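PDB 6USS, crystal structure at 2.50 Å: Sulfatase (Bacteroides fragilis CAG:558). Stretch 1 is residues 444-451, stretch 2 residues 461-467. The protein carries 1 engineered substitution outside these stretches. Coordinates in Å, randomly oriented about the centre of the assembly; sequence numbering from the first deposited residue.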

ATOM      1  N   VAL A 444      29.745 -23.039   2.666  1.00 18.31           N
ATOM      2  CA  VAL A 444      28.824 -23.897   3.404  1.00 22.08           C
ATOM      3  C   VAL A 444      29.295 -24.034   4.853  1.00 20.21           C
ATOM      4  O   VAL A 444      30.492 -24.187   5.125  1.00 18.05           O
ATOM      5  CB  VAL A 444      28.675 -25.285   2.746  1.00 24.91           C
ATOM      6  CG1 VAL A 444      30.050 -25.996   2.641  1.00 19.20           C
ATOM      7  CG2 VAL A 444      27.673 -26.125   3.533  1.00 20.11           C
ATOM      8  N   ARG A 445      28.337 -23.959   5.778  1.00 20.21           N
ATOM      9  CA  ARG A 445      28.536 -24.278   7.182  1.00 19.36           C
ATOM     10  C   ARG A 445      27.691 -25.494   7.522  1.00 21.44           C
ATOM     11  O   ARG A 445      26.528 -25.574   7.114  1.00 21.85           O
ATOM     12  CB  ARG A 445      28.135 -23.106   8.077  1.00 19.88           C
ATOM     13  CG  ARG A 445      28.123 -23.428   9.546  1.00 17.47           C
ATOM     14  CD  ARG A 445      29.528 -23.670  10.074  1.00 18.70           C
ATOM     15  NE  ARG A 445      29.497 -23.961  11.502  1.00 19.63           N
ATOM     16  CZ  ARG A 445      29.235 -23.069  12.460  1.00 22.50           C
ATOM     17  NH1 ARG A 445      28.991 -21.794  12.171  1.00 18.86           N
ATOM     18  NH2 ARG A 445      29.209 -23.460  13.726  1.00 21.91           N
ATOM     19  N   LYS A 446      28.271 -26.444   8.254  1.00 23.44           N
ATOM     20  CA  LYS A 446      27.543 -27.665   8.598  1.00 22.97           C
ATOM     21  C   LYS A 446      28.196 -28.244   9.837  1.00 19.70           C
ATOM     22  O   LYS A 446      29.359 -28.649   9.786  1.00 20.49           O
ATOM     23  CB  LYS A 446      27.564 -28.661   7.445  1.00 25.02           C
ATOM     24  CG  LYS A 446      26.869 -29.995   7.729  1.00 21.98           C
ATOM     25  CD  LYS A 446      27.475 -31.108   6.867  1.00 23.17           C
ATOM     26  CE  LYS A 446      26.419 -32.011   6.213  1.00 32.56           C
ATOM     27  NZ  LYS A 446      25.188 -32.201   7.032  1.00 28.70           N
ATOM     28  N   GLY A 447      27.452 -28.304  10.933  1.00 23.24           N
ATOM     29  CA  GLY A 447      28.061 -28.738  12.184  1.00 18.03           C
ATOM     30  C   GLY A 447      29.135 -27.750  12.607  1.00 20.99           C
ATOM     31  O   GLY A 447      28.940 -26.529  12.589  1.00 24.15           O
ATOM     32  N   ASP A 448      30.286 -28.281  12.985  1.00 18.98           N
ATOM     33  CA  ASP A 448      31.387 -27.457  13.450  1.00 18.83           C
ATOM     34  C   ASP A 448      32.200 -26.882  12.310  1.00 21.63           C
ATOM     35  O   ASP A 448      33.150 -26.136  12.563  1.00 20.90           O
ATOM     36  CB  ASP A 448      32.318 -28.288  14.338  1.00 20.72           C
ATOM     37  CG  ASP A 448      31.633 -28.799  15.587  1.00 27.31           C
ATOM     38  OD1 ASP A 448      30.534 -28.281  15.926  1.00 27.34           O
ATOM     39  OD2 ASP A 448      32.198 -29.718  16.226  1.00 26.01           O
ATOM     40  N   TRP A 449      31.875 -27.236  11.074  1.00 20.87           N
ATOM     41  CA  TRP A 449      32.787 -27.053   9.961  1.00 22.26           C
ATOM     42  C   TRP A 449      32.234 -26.039   8.982  1.00 20.41           C
ATOM     43  O   TRP A 449      31.042 -26.048   8.665  1.00 24.02           O
ATOM     44  CB  TRP A 449      33.060 -28.382   9.259  1.00 20.39           C
ATOM     45  CG  TRP A 449      33.875 -29.313  10.108  1.00 23.48           C
ATOM     46  CD1 TRP A 449      33.431 -30.419  10.770  1.00 18.42           C
ATOM     47  CD2 TRP A 449      35.277 -29.207  10.399  1.00 22.33           C
ATOM     48  NE1 TRP A 449      34.471 -31.010  11.448  1.00 22.38           N
ATOM     49  CE2 TRP A 449      35.613 -30.282  11.241  1.00 24.55           C
ATOM     50  CE3 TRP A 449      36.280 -28.313  10.024  1.00 24.24           C
ATOM     51  CZ2 TRP A 449      36.912 -30.489  11.709  1.00 25.19           C
ATOM     52  CZ3 TRP A 449      37.576 -28.518  10.499  1.00 25.71           C
ATOM     53  CH2 TRP A 449      37.878 -29.600  11.326  1.00 22.85           C
ATOM     54  N   LYS A 450      33.111 -25.154   8.527  1.00 19.86           N
ATOM     55  CA  LYS A 450      32.769 -24.105   7.583  1.00 22.24           C
ATOM     56  C   LYS A 450      33.762 -24.174   6.437  1.00 20.74           C
ATOM     57  O   LYS A 450      34.979 -24.174   6.671  1.00 20.56           O
ATOM     58  CB  LYS A 450      32.812 -22.734   8.263  1.00 21.51           C
ATOM     59  CG  LYS A 450      32.457 -21.559   7.375  1.00 16.47           C
ATOM     60  CD  LYS A 450      32.522 -20.280   8.192  1.00 15.81           C
ATOM     61  CE  LYS A 450      32.040 -19.094   7.386  1.00 18.58           C
ATOM     62  NZ  LYS A 450      32.205 -17.795   8.114  1.00 18.42           N
ATOM     63  N   LEU A 451      33.251 -24.262   5.208  1.00 18.57           N
ATOM     64  CA  LEU A 451      34.097 -24.320   4.022  1.00 19.86           C
ATOM     65  C   LEU A 451      33.828 -23.094   3.159  1.00 22.28           C
ATOM     66  O   LEU A 451      32.686 -22.851   2.754  1.00 20.37           O
ATOM     67  CB  LEU A 451      33.857 -25.598   3.219  1.00 20.62           C
ATOM     68  CG  LEU A 451      34.524 -25.528   1.832  1.00 26.29           C
ATOM     69  CD1 LEU A 451      36.036 -25.587   1.970  1.00 23.43           C
ATOM     70  CD2 LEU A 451      34.019 -26.620   0.884  1.00 23.10           C
ATOM     71  N   GLU A 461      39.240 -22.865   2.134  1.00 25.47           N
ATOM     72  CA  GLU A 461      39.563 -22.704   3.550  1.00 23.69           C
ATOM     73  C   GLU A 461      38.541 -23.466   4.383  1.00 25.08           C
ATOM     74  O   GLU A 461      37.332 -23.384   4.131  1.00 22.98           O
ATOM     75  CB  GLU A 461      39.581 -21.227   3.971  1.00 19.08           C
ATOM     76  CG  GLU A 461      40.711 -20.435   3.359  1.00 19.52           C
ATOM     77  CD  GLU A 461      40.749 -18.986   3.819  1.00 22.49           C
ATOM     78  OE1 GLU A 461      39.687 -18.439   4.191  1.00 23.50           O
ATOM     79  OE2 GLU A 461      41.850 -18.386   3.797  1.00 29.43           O
ATOM     80  N   LEU A 462      39.027 -24.233   5.354  1.00 24.12           N
ATOM     81  CA  LEU A 462      38.170 -25.034   6.214  1.00 20.34           C
ATOM     82  C   LEU A 462      38.437 -24.620   7.649  1.00 21.59           C
ATOM     83  O   LEU A 462      39.586 -24.655   8.100  1.00 24.20           O
ATOM     84  CB  LEU A 462      38.436 -26.527   6.010  1.00 21.60           C
ATOM     85  CG  LEU A 462      37.638 -27.480   6.908  1.00 17.46           C
ATOM     86  CD1 LEU A 462      36.201 -27.452   6.506  1.00 18.73           C
ATOM     87  CD2 LEU A 462      38.160 -28.890   6.812  1.00 19.36           C
ATOM     88  N   PHE A 463      37.395 -24.205   8.360  1.00 20.52           N
ATOM     89  CA  PHE A 463      37.554 -23.773   9.742  1.00 21.87           C
ATOM     90  C   PHE A 463      36.616 -24.552  10.644  1.00 21.40           C
ATOM     91  O   PHE A 463      35.471 -24.839  10.277  1.00 24.89           O
ATOM     92  CB  PHE A 463      37.287 -22.270   9.917  1.00 22.36           C
ATOM     93  CG  PHE A 463      38.193 -21.378   9.093  1.00 23.62           C
ATOM     94  CD1 PHE A 463      39.487 -21.100   9.510  1.00 25.53           C
ATOM     95  CD2 PHE A 463      37.739 -20.806   7.912  1.00 23.93           C
ATOM     96  CE1 PHE A 463      40.316 -20.278   8.752  1.00 26.10           C
ATOM     97  CE2 PHE A 463      38.557 -19.979   7.153  1.00 23.27           C
ATOM     98  CZ  PHE A 463      39.845 -19.717   7.569  1.00 22.73           C
ATOM     99  N   ASN A 464      37.114 -24.884  11.825  1.00 19.11           N
ATOM    100  CA  ASN A 464      36.294 -25.389  12.917  1.00 23.01           C
ATOM    101  C   ASN A 464      35.840 -24.180  13.718  1.00 21.00           C
ATOM    102  O   ASN A 464      36.574 -23.682  14.571  1.00 19.74           O
ATOM    103  CB  ASN A 464      37.076 -26.359  13.794  1.00 23.47           C
ATOM    104  CG  ASN A 464      36.170 -27.218  14.641  1.00 25.87           C
ATOM    105  OD1 ASN A 464      35.494 -26.729  15.550  1.00 27.37           O
ATOM    106  ND2 ASN A 464      36.134 -28.506  14.339  1.00 26.68           N
ATOM    107  N   ILE A 465      34.618 -23.712  13.445  1.00 23.43           N
ATOM    108  CA  ILE A 465      34.146 -22.464  14.049  1.00 20.29           C
ATOM    109  C   ILE A 465      34.122 -22.527  15.575  1.00 22.11           C
ATOM    110  O   ILE A 465      34.657 -21.611  16.214  1.00 23.80           O
ATOM    111  CB  ILE A 465      32.797 -22.056  13.435  1.00 24.19           C
ATOM    112  CG1 ILE A 465      32.956 -21.790  11.920  1.00 20.62           C
ATOM    113  CG2 ILE A 465      32.206 -20.850  14.162  1.00 17.08           C
ATOM    114  CD1 ILE A 465      33.864 -20.633  11.558  1.00 13.81           C
ATOM    115  N   PRO A 466      33.560 -23.562  16.216  1.00 22.45           N
ATOM    116  CA  PRO A 466      33.557 -23.559  17.693  1.00 20.04           C
ATOM    117  C   PRO A 466      34.952 -23.631  18.308  1.00 24.98           C
ATOM    118  O   PRO A 466      35.140 -23.207  19.453  1.00 25.13           O
ATOM    119  CB  PRO A 466      32.719 -24.798  18.047  1.00 21.61           C
ATOM    120  CG  PRO A 466      31.906 -25.074  16.816  1.00 23.62           C
ATOM    121  CD  PRO A 466      32.806 -24.710  15.681  1.00 21.31           C
ATOM    122  N   GLN A 467      35.940 -24.150  17.583  1.00 27.51           N
ATOM    123  CA  GLN A 467      37.317 -24.154  18.062  1.00 25.14           C
ATOM    124  C   GLN A 467      38.128 -22.952  17.605  1.00 22.84           C
ATOM    125  O   GLN A 467      39.189 -22.686  18.183  1.00 26.83           O
ATOM    126  CB  GLN A 467      38.054 -25.406  17.585  1.00 30.53           C
ATOM    127  CG  GLN A 467      37.715 -26.657  18.352  1.00 46.48           C
ATOM    128  CD  GLN A 467      38.299 -27.887  17.679  1.00 58.50           C
ATOM    129  OE1 GLN A 467      39.400 -27.826  17.102  1.00 58.04           O
ATOM    130  NE2 GLN A 467      37.561 -29.001  17.720  1.00 45.17           N
TER

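The contact is an antiparallel strand pairing, and its strongest bonds belong to the backbone. Lys-450 and Phe-463 face each other as a hydrogen-bonded pair: Phe-463 N donates to Lys-450 O at 2.9 Å with a nearly straight angle of 165°, and Lys-450 N donates to Phe-463 O at 3.0 Å. A third bond, from Ile-465 N to Asp-448 O at 3.0 Å, continues the ladder to Ile-465, where the backbone takes up helical phi/psi values. Between these bonds the same carbonyls receive CA-H...O contacts, among them Leu-462 CA to Lys-450 O and Asn-464 CA to Asp-448 O, both 3.3 Å. None of this depends on side-chain chemistry; side chains decide what covers the ladder.

In stretch 1 a type II' turn runs from Lys-446 to Trp-449, joining strand 444-446 to strand 449-451. Gly-447 sits at phi 64° and psi -133°, a positive phi that favours glycine. Its carbonyl is also used: Arg-445 NE donates to Gly-447 O at 2.8 Å, fixing the guanidinium near the turn. The Arg-445 group then offers one face to Ile-465, with CZ 3.8 Å from Ile-465 CB, so a charged residue supplies a flat packing surface while NH1 and NH2 find partners elsewhere in the structure.

Trp-449, Leu-451, Leu-462 and Asn-464 share one face of the sheet. The indole, with chi1 in the m well, reaches across to stretch 2 and covers Asn-464: Asn-464 CB lies 4.2 Å from the centroid of the six-membered ring of Trp-449, over its face, and Asn-464 ND2 is 3.4 Å from Trp-449 CZ2. The same ring meets leucine, with Trp-449 CE3 3.5 Å from Leu-462 CG. Asn-464 OD1 also accepts a weak hydrogen bond from Gln-467 N at 3.3 Å, so the side chain serves both the ring and the backbone that follows. Farther along, Leu-451 CB and Leu-462 CD1 approach to 4.4 Å, a looser apolar contact.

On the other face, Lys-450 and Phe-463 project together. The lysine is fully extended, all four chi angles t, and its methylenes do apolar work: Lys-450 CD lies 3.6 Å from Ile-465 CD1, while NZ is hydrogen-bonded elsewhere in the structure. Leu-451, Leu-462, Phe-463 and Ile-465 are buried, as suits apolar residues; at the exposed margin, Asp-448 OD1 comes within 3.6 Å of Pro-466 CG. Summed over both stretches, 592 Å² is buried, shared between the backbone ladder and the side chains packed around it.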